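Local coordinates for cystathionine beta-lyases/cystathionine gamma-synthases (Corynebacterium glutamicum, PDB 5X5H), which probably catalyses, with pyridoxal 5'-phosphate as cofactor, the replacement of succinate in O-succinyl-L-homoserine by L-cysteine to give L,L-cystathionine in methionine biosynthesis, at residues 13-18 against 65-70; 29-34 against 241-245; 340-344 against 358-363. Residues are numbered along the deposited sequence.

Interaction 1: residues 13-18 against 65-70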
loop_
_atom_site.group_PDB
_atom_site.type_symbol
_atom_site.label_atom_id
_atom_site.label_comp_id
_atom_site.label_asym_id
_atom_site.label_seq_id
_atom_site.Cartn_x
_atom_site.Cartn_y
_atom_site.Cartn_z
ATOM N N ALA A 13 -15.389 -3.053 20.217
ATOM C CA ALA A 13 -15.751 -2.052 19.218
ATOM C C ALA A 13 -14.643 -1.603 18.317
ATOM O O ALA A 13 -14.797 -1.306 17.108
ATOM C CB ALA A 13 -16.390 -0.815 19.857
ATOM N N SER A 14 -13.441 -1.490 18.915
ATOM C CA SER A 14 -12.271 -1.022 18.150
ATOM C C SER A 14 -11.925 -1.972 17.006
ATOM O O SER A 14 -11.340 -1.530 15.982
ATOM C CB SER A 14 -11.035 -0.911 18.993
ATOM O OG SER A 14 -11.145 0.071 19.974
ATOM N N ILE A 15 -12.312 -3.243 17.138
ATOM C CA ILE A 15 -12.093 -4.267 16.101
ATOM C C ILE A 15 -13.316 -4.417 15.253
ATOM O O ILE A 15 -13.141 -4.634 14.014
ATOM C CB ILE A 15 -11.668 -5.561 16.809
ATOM C CG1 ILE A 15 -10.331 -5.360 17.461
ATOM C CG2 ILE A 15 -11.628 -6.766 15.880
ATOM C CD1 ILE A 15 -10.046 -6.392 18.563
ATOM N N HIS A 16 -14.541 -4.299 15.760
ATOM C CA HIS A 16 -15.715 -4.768 15.053
ATOM C C HIS A 16 -16.725 -3.720 14.736
ATOM O O HIS A 16 -17.651 -3.995 13.949
ATOM C CB HIS A 16 -16.414 -5.817 15.896
ATOM C CG HIS A 16 -15.632 -7.065 16.121
ATOM N ND1 HIS A 16 -15.439 -7.998 15.110
ATOM C CD2 HIS A 16 -14.883 -7.472 17.150
ATOM C CE1 HIS A 16 -14.698 -9.003 15.609
ATOM N NE2 HIS A 16 -14.327 -8.704 16.853
ATOM N N ALA A 17 -16.583 -2.463 15.171
ATOM C CA ALA A 17 -17.691 -1.497 14.991
ATOM C C ALA A 17 -17.818 -0.950 13.583
ATOM O O ALA A 17 -18.879 -0.394 13.258
ATOM C CB ALA A 17 -17.581 -0.332 15.971
ATOM N N GLY A 18 -16.779 -0.989 12.831
ATOM C CA GLY A 18 -16.733 -0.450 11.485
ATOM C C GLY A 18 -17.009 -1.358 10.326
ATOM O O GLY A 18 -17.407 -0.863 9.246
ATOM N N GLN A 65 -16.986 5.046 11.181
ATOM C CA GLN A 65 -17.964 4.395 12.038
ATOM C C GLN A 65 -17.339 3.821 13.263
ATOM O O GLN A 65 -17.939 3.749 14.333
ATOM C CB GLN A 65 -18.743 3.340 11.228
ATOM C CG GLN A 65 -19.630 3.969 10.169
ATOM C CD GLN A 65 -20.713 4.809 10.695
ATOM O OE1 GLN A 65 -20.772 6.051 10.532
ATOM N NE2 GLN A 65 -21.569 4.175 11.485
ATOM N N THR A 66 -16.092 3.359 13.179
ATOM C CA THR A 66 -15.369 2.785 14.265
ATOM C C THR A 66 -15.104 3.896 15.294
ATOM O O THR A 66 -15.383 3.762 16.472
ATOM C CB THR A 66 -14.092 2.105 13.877
ATOM O OG1 THR A 66 -14.294 1.130 12.852
ATOM C CG2 THR A 66 -13.477 1.387 15.051
ATOM N N VAL A 67 -14.445 4.982 14.896
ATOM C CA VAL A 67 -14.164 6.049 15.855
ATOM C C VAL A 67 -15.455 6.669 16.453
ATOM O O VAL A 67 -15.490 6.970 17.666
ATOM C CB VAL A 67 -13.234 7.087 15.234
ATOM C CG1 VAL A 67 -12.969 8.267 16.242
ATOM C CG2 VAL A 67 -11.901 6.463 14.814
ATOM N N ALA A 68 -16.470 6.826 15.633
ATOM C CA ALA A 68 -17.744 7.306 16.158
ATOM C C ALA A 68 -18.176 6.365 17.305
ATOM O O ALA A 68 -18.554 6.840 18.444
ATOM C CB ALA A 68 -18.757 7.371 15.080
ATOM N N ALA A 69 -18.185 5.057 17.112
ATOM C CA ALA A 69 -18.655 4.138 18.140
ATOM C C ALA A 69 -17.838 4.281 19.384
ATOM O O ALA A 69 -18.372 4.252 20.536
ATOM C CB ALA A 69 -18.589 2.680 17.654
ATOM N N LEU A 70 -16.507 4.478 19.284
ATOM C CA LEU A 70 -15.591 4.559 20.453
ATOM C C LEU A 70 -15.845 5.840 21.242
ATOM O O LEU A 70 -15.434 5.819 22.415
ATOM C CB LEU A 70 -14.198 4.490 19.957
ATOM C CG LEU A 70 -13.777 3.136 19.325
ATOM C CD1 LEU A 70 -12.428 3.261 18.790
ATOM C CD2 LEU A 70 -14.002 1.984 20.230
#

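Interaction 2: residues 29-34 against 241-245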
loop_
_atom_site.group_PDB
_atom_site.type_symbol
_atom_site.label_atom_id
_atom_site.label_comp_id
_atom_site.label_asym_id
_atom_site.label_seq_id
_atom_site.Cartn_x
_atom_site.Cartn_y
_atom_site.Cartn_z
ATOM N N ASN A 29 -11.203 -8.611 7.011
ATOM C CA ASN A 29 -10.957 -7.190 7.139
ATOM C C ASN A 29 -11.611 -6.390 6.060
ATOM O O ASN A 29 -11.903 -6.964 4.955
ATOM C CB ASN A 29 -9.474 -6.865 7.074
ATOM C CG ASN A 29 -8.712 -7.447 8.171
ATOM O OD1 ASN A 29 -9.130 -7.590 9.315
ATOM N ND2 ASN A 29 -7.510 -7.964 7.814
ATOM N N THR A 30 -11.901 -5.091 6.293
ATOM C CA THR A 30 -12.460 -4.283 5.228
ATOM C C THR A 30 -11.553 -4.307 3.989
ATOM O O THR A 30 -10.350 -4.043 4.151
ATOM C CB THR A 30 -12.687 -2.809 5.543
ATOM O OG1 THR A 30 -13.349 -2.196 4.368
ATOM C CG2 THR A 30 -11.536 -2.142 5.850
ATOM N N PRO A 31 -12.055 -4.592 2.849
ATOM C CA PRO A 31 -11.255 -4.438 1.611
ATOM C C PRO A 31 -10.802 -2.981 1.462
ATOM O O PRO A 31 -11.466 -2.057 1.998
ATOM C CB PRO A 31 -12.257 -4.793 0.503
ATOM C CG PRO A 31 -13.303 -5.678 1.177
ATOM C CD PRO A 31 -13.426 -5.120 2.559
ATOM N N ILE A 32 -9.695 -2.789 0.749
ATOM C CA ILE A 32 -9.147 -1.500 0.396
ATOM C C ILE A 32 -9.736 -1.125 -0.949
ATOM O O ILE A 32 -9.316 -1.752 -1.986
ATOM C CB ILE A 32 -7.625 -1.470 0.476
ATOM C CG1 ILE A 32 -7.207 -1.811 1.893
ATOM C CG2 ILE A 32 -7.146 -0.081 0.100
ATOM C CD1 ILE A 32 -5.702 -2.079 1.970
ATOM N N TYR A 33 -10.729 -0.238 -1.003
ATOM C CA TYR A 33 -11.356 0.088 -2.269
ATOM C C TYR A 33 -10.639 1.243 -2.952
ATOM O O TYR A 33 -11.067 2.379 -2.965
ATOM C CB TYR A 33 -12.836 0.460 -2.005
ATOM C CG TYR A 33 -13.712 -0.730 -1.650
ATOM C CD1 TYR A 33 -14.197 -1.513 -2.666
ATOM C CD2 TYR A 33 -13.956 -1.158 -0.364
ATOM C CE1 TYR A 33 -14.959 -2.599 -2.391
ATOM C CE2 TYR A 33 -14.723 -2.274 -0.075
ATOM C CZ TYR A 33 -15.200 -2.989 -1.106
ATOM O OH TYR A 33 -15.940 -4.155 -0.853
ATOM N N ALA A 34 -9.496 0.902 -3.527
ATOM C CA ALA A 34 -8.697 1.856 -4.300
ATOM C C ALA A 34 -9.184 2.104 -5.699
ATOM O O ALA A 34 -8.692 1.571 -6.696
ATOM C CB ALA A 34 -7.189 1.438 -4.282
ATOM N N VAL A 241 -7.652 5.939 0.826
ATOM C CA VAL A 241 -8.190 4.673 1.281
ATOM C C VAL A 241 -7.100 3.856 1.948
ATOM O O VAL A 241 -7.344 3.092 2.882
ATOM C CB VAL A 241 -8.931 3.824 0.236
ATOM C CG1 VAL A 241 -10.145 4.556 -0.270
ATOM C CG2 VAL A 241 -7.977 3.434 -0.886
ATOM N N PHE A 242 -5.858 3.950 1.488
ATOM C CA PHE A 242 -4.770 3.191 2.107
ATOM C C PHE A 242 -4.588 3.742 3.507
ATOM O O PHE A 242 -4.378 2.978 4.462
ATOM C CB PHE A 242 -3.442 3.339 1.276
ATOM C CG PHE A 242 -3.503 2.716 -0.032
ATOM C CD1 PHE A 242 -3.226 1.342 -0.176
ATOM C CD2 PHE A 242 -3.912 3.449 -1.152
ATOM C CE1 PHE A 242 -3.367 0.688 -1.411
ATOM C CE2 PHE A 242 -4.019 2.771 -2.383
ATOM C CZ PHE A 242 -3.744 1.456 -2.475
ATOM N N ASP A 243 -4.591 5.055 3.672
ATOM C CA ASP A 243 -4.390 5.651 5.005
ATOM C C ASP A 243 -5.557 5.285 5.894
ATOM O O ASP A 243 -5.369 4.988 7.078
ATOM C CB ASP A 243 -4.260 7.145 4.883
ATOM C CG ASP A 243 -2.841 7.548 4.391
ATOM O OD1 ASP A 243 -1.969 6.678 4.111
ATOM O OD2 ASP A 243 -2.650 8.775 4.347
ATOM N N ALA A 244 -6.810 5.324 5.421
ATOM C CA ALA A 244 -7.958 4.986 6.284
ATOM C C ALA A 244 -7.873 3.518 6.700
ATOM O O ALA A 244 -8.222 3.188 7.861
ATOM C CB ALA A 244 -9.242 5.176 5.550
ATOM N N TYR A 245 -7.389 2.621 5.856
ATOM C CA TYR A 245 -7.170 1.231 6.254
ATOM C C TYR A 245 -6.094 1.132 7.328
ATOM O O TYR A 245 -6.311 0.448 8.366
ATOM C CB TYR A 245 -6.716 0.368 5.024
ATOM C CG TYR A 245 -6.450 -1.057 5.467
ATOM C CD1 TYR A 245 -7.463 -1.919 5.666
ATOM C CD2 TYR A 245 -5.159 -1.460 5.721
ATOM C CE1 TYR A 245 -7.290 -3.171 6.138
ATOM C CE2 TYR A 245 -4.918 -2.730 6.245
ATOM C CZ TYR A 245 -6.022 -3.572 6.478
ATOM O OH TYR A 245 -5.838 -4.872 7.057
#

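Interaction 3: residues 340-344 against 358-363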
loop_
_atom_site.group_PDB
_atom_site.type_symbol
_atom_site.label_atom_id
_atom_site.label_comp_id
_atom_site.label_asym_id
_atom_site.label_seq_id
_atom_site.Cartn_x
_atom_site.Cartn_y
_atom_site.Cartn_z
ATOM N N LEU A 340 10.639 12.624 21.988
ATOM C CA LEU A 340 10.650 13.861 22.785
ATOM C C LEU A 340 10.965 15.093 21.894
ATOM O O LEU A 340 11.508 14.923 20.825
ATOM C CB LEU A 340 11.564 13.824 24.030
ATOM C CG LEU A 340 13.055 13.960 23.780
ATOM C CD1 LEU A 340 13.768 13.828 25.149
ATOM C CD2 LEU A 340 13.760 13.062 22.887
ATOM N N GLU A 341 10.570 16.249 22.405
ATOM C CA GLU A 341 10.824 17.486 21.640
ATOM C C GLU A 341 10.887 18.656 22.596
ATOM O O GLU A 341 10.577 18.563 23.750
ATOM C CB GLU A 341 9.760 17.692 20.586
ATOM C CG GLU A 341 8.375 17.961 21.150
ATOM C CD GLU A 341 7.650 19.201 20.653
ATOM O OE1 GLU A 341 8.165 19.932 19.864
ATOM O OE2 GLU A 341 6.479 19.400 21.051
ATOM N N HIS A 342 11.379 19.748 22.073
ATOM C CA HIS A 342 11.481 21.081 22.774
ATOM C C HIS A 342 10.391 22.040 22.217
ATOM O O HIS A 342 10.614 22.606 21.078
ATOM C CB HIS A 342 12.829 21.559 22.520
ATOM C CG HIS A 342 13.153 22.849 23.231
ATOM N ND1 HIS A 342 13.505 24.016 22.553
ATOM C CD2 HIS A 342 13.205 23.115 24.570
ATOM C CE1 HIS A 342 13.755 24.951 23.473
ATOM N NE2 HIS A 342 13.554 24.444 24.699
ATOM N N PRO A 343 9.190 22.161 22.704
ATOM C CA PRO A 343 8.074 22.910 21.998
ATOM C C PRO A 343 8.355 24.310 21.622
ATOM O O PRO A 343 7.939 24.717 20.530
ATOM C CB PRO A 343 6.840 22.747 22.880
ATOM C CG PRO A 343 7.164 21.531 23.710
ATOM C CD PRO A 343 8.649 21.466 23.862
ATOM N N ALA A 344 9.153 25.001 22.399
ATOM C CA ALA A 344 9.391 26.445 22.092
ATOM C C ALA A 344 10.055 26.631 20.755
ATOM O O ALA A 344 9.776 27.666 20.101
ATOM C CB ALA A 344 10.237 27.031 23.209
ATOM N N VAL A 358 5.361 28.824 24.927
ATOM C CA VAL A 358 5.743 27.746 25.881
ATOM C C VAL A 358 7.088 28.061 26.502
ATOM O O VAL A 358 7.967 28.482 25.805
ATOM C CB VAL A 358 5.904 26.447 25.028
ATOM C CG1 VAL A 358 6.289 25.275 25.962
ATOM C CG2 VAL A 358 4.574 26.123 24.391
ATOM N N PRO A 359 7.275 27.829 27.806
ATOM C CA PRO A 359 8.577 28.019 28.439
ATOM C C PRO A 359 9.746 27.346 27.752
ATOM O O PRO A 359 9.680 26.144 27.314
ATOM C CB PRO A 359 8.452 27.475 29.819
ATOM C CG PRO A 359 7.020 27.206 29.969
ATOM C CD PRO A 359 6.276 27.382 28.749
ATOM N N ARG A 360 10.859 28.022 27.616
ATOM C CA ARG A 360 12.012 27.456 26.972
ATOM C C ARG A 360 12.753 26.381 27.741
ATOM O O ARG A 360 13.633 25.670 27.217
ATOM C CB ARG A 360 12.995 28.612 26.613
ATOM C CG ARG A 360 12.394 29.570 25.566
ATOM C CD ARG A 360 13.525 30.523 25.145
ATOM N NE ARG A 360 13.519 31.467 26.235
ATOM C CZ ARG A 360 14.402 31.685 27.212
ATOM N NH1 ARG A 360 14.068 32.622 28.115
ATOM N NH2 ARG A 360 15.540 31.008 27.366
ATOM N N ASP A 361 12.385 26.185 29.025
ATOM C CA ASP A 361 12.956 25.174 29.793
ATOM C C ASP A 361 12.165 23.818 29.755
ATOM O O ASP A 361 12.525 22.921 30.502
ATOM C CB ASP A 361 13.047 25.615 31.288
ATOM C CG ASP A 361 11.800 25.882 31.938
ATOM O OD1 ASP A 361 10.726 25.553 31.490
ATOM O OD2 ASP A 361 11.766 26.559 33.106
ATOM N N LEU A 362 11.178 23.772 28.856
ATOM C CA LEU A 362 10.156 22.684 28.819
ATOM C C LEU A 362 10.470 21.676 27.714
ATOM O O LEU A 362 10.778 22.061 26.592
ATOM C CB LEU A 362 8.775 23.202 28.730
ATOM C CG LEU A 362 7.634 22.165 28.874
ATOM C CD1 LEU A 362 6.415 22.728 29.414
ATOM C CD2 LEU A 362 7.340 21.563 27.461
ATOM N N VAL A 363 10.469 20.395 28.100
ATOM C CA VAL A 363 10.559 19.252 27.138
ATOM C C VAL A 363 9.295 18.454 27.247
ATOM O O VAL A 363 8.769 18.221 28.323
ATOM C CB VAL A 363 11.753 18.373 27.462
ATOM C CG1 VAL A 363 11.775 17.062 26.614
ATOM C CG2 VAL A 363 13.049 19.152 27.229
HETATM O O HOH W 1 9.978 24.379 25.233
#

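Interaction 1: residues 13-18 against 65-70
T66, L70 and S14 have the most surface buried where residues 13-18, running out of the N-terminal helix, lie against the last turns of helix 58-70. T66 gives up 59 Å². Its CA-to-CB bond runs sideways, in the m rotamer. T66 CG2 lies 3.6 Å from A13 O and 3.7 Å from S14 O, whereas T66 OG1 comes to 3.2 Å from G18 CA. That approach leaves no room for a side chain at G18: an ideal CB would fall 2.1 Å from T66 OG1. With none there, G18 CA and T66 CA come within 4.5 Å. G18 N also lies 3.3 Å from T66 OG1, but the angle is too poor for a hydrogen bond; the hydroxyl is instead bonded within its own helix to the carbonyl of A62.

One turn further on, L70 extends in an mt rotamer, and L70 CD2 reaches 3.7 Å from A13 CB and 3.4 Å from S14 OG. The S14 hydroxyl is likewise engaged inside its own helix, with the carbonyl of F10. Separately, A17 CB meets A69 CB at 3.6 Å.

This is helix-to-helix packing that joins the N-terminal segment to helix 58-70, whose next residue, E71, is a magnesium ligand. L251 of helix 241-251 packs on T66 and L70, while H16 NE2 is hydrogen-bonded to E370 of the second subunit. With both hydroxyls satisfied locally and no hydrogen bond crossing the 310 Å² interface, the segments are held by van der Waals fit, T66 and L70 packing among the small residues A13, A17, G18 and A69.

Interaction 2: residues 29-34 against 241-245
The N-terminal arm of this PLP-dependent subunit reaches over the start of helix 241-251 at a place where subunits of the tetramer also meet. I32, with 87 Å² buried, fits between the rings of F242 and Y245, three residues and so about one helical turn apart. I32 CD1 stands 4.0 Å from the centroid of the Y245 ring, 24° off the normal, a CH-pi contact over the face; I32 CG2 lies over a face of F242, 4.1 Å from F242 CE1, and also meets V241 CG2 at 3.7 Å. A34 CB adds to this apolar patch, 3.9 Å from F242 CZ and 4.0 Å from V241 CG2.

The arm here has no regular helix or strand; Y33 is the centre of an inverse gamma turn, and Y33 O sits 3.6 Å from V241 CG1. In this fold type I PLP enzyme the arm also takes part in the tetramer: A34 O accepts a hydrogen bond from N29 ND2 of the third subunit, whose F242 also packs on I32.

At the other end, T30 CG2 approaches Y245 CD1 at 4.1 Å, and N29 CB lies at that ring's edge. N29 ND2 is 3.6 Å from Y245 OH without a hydrogen bond; N29 ND2 bonds H209 O of the second subunit and A34 O of the third, and Y245 OH bonds D211 of the second.

Interaction 3: residues 340-344 against 358-363
P343 and A344 are the bumps on one side of this contact, and the bend of 358-363 supplies the hollow. P343 CB sits 4.0 Å from V358 CG1 and P343 CG 3.8 Å from L362 CD2, so the proline ring rests on a shelf made by these two side chains, while P343 CD touches L362 O at 3.5 Å. A344 pushes its methyl against the backbone beside them: A344 CB is 3.7 Å from V358 O, 4.2 Å from P359 O and 4.1 Å from R360 CG. The space left between the segments is occupied by a water, which accepts from A344 N at 3.0 Å and donates to P359 O at 2.7 Å and to L362 O at 2.8 Å.

The hollow owes its form to a type I beta turn from P359 to L362, closed by L362 N to P359 O at 3.2 Å. This turn leads into strand 362-366, which runs antiparallel to strand 339-341 in the five-stranded mixed sheet of the C-terminal part. Beyond strand 339-341 the contact runs through P343, A344, the water and H342, whose NE2 donates to R360 O at 2.8 Å with an angle of 172°, near the imidazole plane.

On the strand side, V363 CG1 lodges against E341 O at 3.4 Å and L340 CD1 at 4.1 Å, and V363 CA makes a 3.5 Å CA-H...O contact with E341 O. Helix 313-323 packs on L340 and V363. The CA-to-CB bond of E341 points away; its carboxylate forms a salt bridge to R364 and a hydrogen bond to T347.

Overall arrangement
Interactions 1 and 2 belong to the same region, with centres about 15 Å apart and nearest atoms about 6 Å apart; their segments alternate along the chain. Helix 241-251 relates them, since it supplies 241-245 to interaction 2 and L251 to the surroundings of interaction 1. Interaction 3 lies on the opposite side of the chain's centre, about 35 Å and 37 Å from the other two, centre to centre. Interaction 1 is partly buried, the others buried. Neither interaction 1 nor 2 has a hydrogen bond between its segments: small residues fit in the first, aromatic rings in the second. Interaction 3, at strand ends, adds a direct hydrogen bond and a bridging water.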